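Local coordinates for protein extracellular ligand-binding receptor (Desulfohalobium retbaense DSM 5692, PDB 5ERE) that probably acts as an extracellular sensor that binds ketoleucine in a periplasmic-binding-protein domain, followed by tandem PAS-like sensor domains, at residues A[375-380]-A[462-467]. Sequence-based numbering, arbitrary orientation.
Sequences NQYAYN and FGSIIS. With ACY (acetic acid), chain D.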
loop_
_atom_site.group_PDB
_atom_site.type_symbol
_atom_site.label_atom_id
_atom_site.label_comp_id
_atom_site.label_asym_id
_atom_site.label_seq_id
_atom_site.Cartn_x
_atom_site.Cartn_y
_atom_site.Cartn_z
ATOM N N ASN A 375 -15.173 -5.272 21.345
ATOM C CA ASN A 375 -13.724 -5.041 21.199
ATOM C C ASN A 375 -13.099 -6.001 20.208
ATOM O O ASN A 375 -12.684 -7.107 20.543
ATOM C CB ASN A 375 -13.063 -5.123 22.573
ATOM C CG ASN A 375 -13.289 -3.850 23.377
ATOM O OD1 ASN A 375 -12.720 -2.825 23.045
ATOM N ND2 ASN A 375 -14.174 -3.890 24.380
ATOM N N GLN A 376 -13.014 -5.568 18.966
ATOM C CA GLN A 376 -12.552 -6.480 17.959
ATOM C C GLN A 376 -11.068 -6.832 18.136
ATOM O O GLN A 376 -10.654 -7.832 17.594
ATOM C CB GLN A 376 -12.807 -5.917 16.562
ATOM C CG GLN A 376 -11.769 -4.997 16.032
ATOM C CD GLN A 376 -12.162 -4.401 14.689
ATOM O OE1 GLN A 376 -12.850 -3.384 14.624
ATOM N NE2 GLN A 376 -11.735 -5.043 13.617
ATOM N N TYR A 377 -10.296 -6.044 18.894
ATOM C CA TYR A 377 -8.859 -6.353 19.145
ATOM C C TYR A 377 -8.617 -7.043 20.477
ATOM O O TYR A 377 -7.468 -7.205 20.903
ATOM C CB TYR A 377 -7.996 -5.064 19.063
ATOM C CG TYR A 377 -8.006 -4.510 17.668
ATOM C CD1 TYR A 377 -7.287 -5.138 16.646
ATOM C CD2 TYR A 377 -8.820 -3.421 17.342
ATOM C CE1 TYR A 377 -7.319 -4.659 15.346
ATOM C CE2 TYR A 377 -8.855 -2.925 16.048
ATOM C CZ TYR A 377 -8.104 -3.534 15.062
ATOM O OH TYR A 377 -8.169 -3.036 13.789
ATOM N N ALA A 378 -9.701 -7.489 21.119
ATOM C CA ALA A 378 -9.604 -8.266 22.358
ATOM C C ALA A 378 -9.258 -9.723 22.103
ATOM O O ALA A 378 -9.681 -10.327 21.136
ATOM C CB ALA A 378 -10.911 -8.188 23.144
ATOM N N TYR A 379 -8.496 -10.261 23.034
ATOM C CA TYR A 379 -8.255 -11.665 23.149
ATOM C C TYR A 379 -9.249 -12.238 24.158
ATOM O O TYR A 379 -9.851 -13.271 23.915
ATOM C CB TYR A 379 -6.822 -11.900 23.600
ATOM C CG TYR A 379 -6.479 -13.348 23.736
ATOM C CD1 TYR A 379 -6.101 -14.086 22.632
ATOM C CD2 TYR A 379 -6.538 -13.981 24.962
ATOM C CE1 TYR A 379 -5.750 -15.409 22.743
ATOM C CE2 TYR A 379 -6.196 -15.326 25.084
ATOM C CZ TYR A 379 -5.793 -16.023 23.968
ATOM O OH TYR A 379 -5.464 -17.344 24.076
ATOM N N ASN A 380 -9.397 -11.566 25.304
ATOM C CA ASN A 380 -10.523 -11.854 26.187
ATOM C C ASN A 380 -10.798 -10.730 27.173
ATOM O O ASN A 380 -10.109 -9.708 27.186
ATOM C CB ASN A 380 -10.337 -13.188 26.933
ATOM C CG ASN A 380 -9.171 -13.197 27.922
ATOM O OD1 ASN A 380 -8.745 -12.180 28.431
ATOM N ND2 ASN A 380 -8.692 -14.389 28.229
ATOM N N PHE A 462 -0.568 -4.646 17.764
ATOM C CA PHE A 462 0.045 -3.572 17.022
ATOM C C PHE A 462 0.311 -3.930 15.576
ATOM O O PHE A 462 0.000 -3.157 14.685
ATOM C CB PHE A 462 1.343 -3.144 17.700
ATOM C CG PHE A 462 1.141 -2.335 18.941
ATOM C CD1 PHE A 462 0.577 -1.072 18.876
ATOM C CD2 PHE A 462 1.531 -2.827 20.177
ATOM C CE1 PHE A 462 0.392 -0.317 20.022
ATOM C CE2 PHE A 462 1.345 -2.088 21.329
ATOM C CZ PHE A 462 0.776 -0.825 21.247
ATOM N N GLY A 463 0.895 -5.100 15.342
ATOM C CA GLY A 463 1.178 -5.566 14.000
ATOM C C GLY A 463 -0.027 -5.579 13.086
ATOM O O GLY A 463 0.067 -5.188 11.926
ATOM N N SER A 464 -1.164 -6.048 13.596
ATOM C CA SER A 464 -2.346 -6.154 12.773
ATOM C C SER A 464 -2.785 -4.744 12.308
ATOM O O SER A 464 -3.259 -4.563 11.192
ATOM C CB SER A 464 -3.469 -6.859 13.540
ATOM O OG SER A 464 -3.963 -6.101 14.646
ATOM N N ILE A 465 -2.543 -3.744 13.126
ATOM C CA ILE A 465 -2.948 -2.375 12.756
ATOM C C ILE A 465 -1.863 -1.763 11.871
ATOM O O ILE A 465 -2.125 -1.294 10.762
ATOM C CB ILE A 465 -3.230 -1.560 14.018
ATOM C CG1 ILE A 465 -4.503 -2.100 14.669
ATOM C CG2 ILE A 465 -3.371 -0.027 13.706
ATOM C CD1 ILE A 465 -4.590 -1.930 16.152
ATOM N N ILE A 466 -0.617 -1.853 12.320
ATOM C CA ILE A 466 0.470 -1.178 11.635
ATOM C C ILE A 466 0.756 -1.719 10.229
ATOM O O ILE A 466 0.994 -0.947 9.320
ATOM C CB ILE A 466 1.746 -1.226 12.495
ATOM C CG1 ILE A 466 1.549 -0.312 13.690
ATOM C CG2 ILE A 466 2.941 -0.807 11.704
ATOM C CD1 ILE A 466 2.475 -0.566 14.821
ATOM N N SER A 467 0.769 -3.036 10.047
ATOM C CA SER A 467 1.113 -3.596 8.756
ATOM C C SER A 467 0.133 -3.181 7.640
ATOM O O SER A 467 0.514 -3.044 6.478
ATOM C CB SER A 467 1.186 -5.142 8.853
ATOM O OG SER A 467 -0.095 -5.661 9.165
HETATM C C ACY D . 2.012 -6.849 18.673
HETATM O O ACY D . 1.856 -6.905 17.415
HETATM O OXT ACY D . 1.262 -6.216 19.451
HETATM C CH3 ACY D . 3.176 -7.585 19.311
#
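The Tyr377 ring lies between two aliphatic groups. Ile465 CD1 covers one face in a CH-pi contact, 4.1 Å from the centroid of the Tyr377 ring and 16° off its normal. On the opposite face sits CG of the preceding Gln376, 3.5 Å above the ring plane and offset toward the rim. Ser464 OG approaches obliquely, 3.7 Å from Tyr377 CE1. Ile465 CG1 adds a second apolar touch, 3.9 Å from Tyr377 CE1. With CG1 anti to the carbonyl carbon (chi1 -69°), Ile465 brings its CD1 branch over the ring. Both Tyr377 and Ile465 also rest on Ile339 of the long helix 324-357.

Tyr377 stands in the type I turn from Asn375 to Ala378, which links helix 362-374 to strand 378-385 in the Cache-type (PAS-like) domain that binds cytosine. Its side chain is about 14 Å from that ligand. Helix 461-470 follows strand 449-457, an antiparallel neighbour of strand 378-385. Near the helix start, an acetate OXT accepts a bond from Phe462 N.

Between the two segments the contact is mainly apolar packing. Both hydroxyls find partners in helix 461-470: Ser464 OG bonds to Phe461 O, and Tyr377 OH to Arg468 NH2. The tyrosine is thus held in two ways, its ring between Ile465 and Gln376 and its hydroxyl by Arg468, which would limit its rotation.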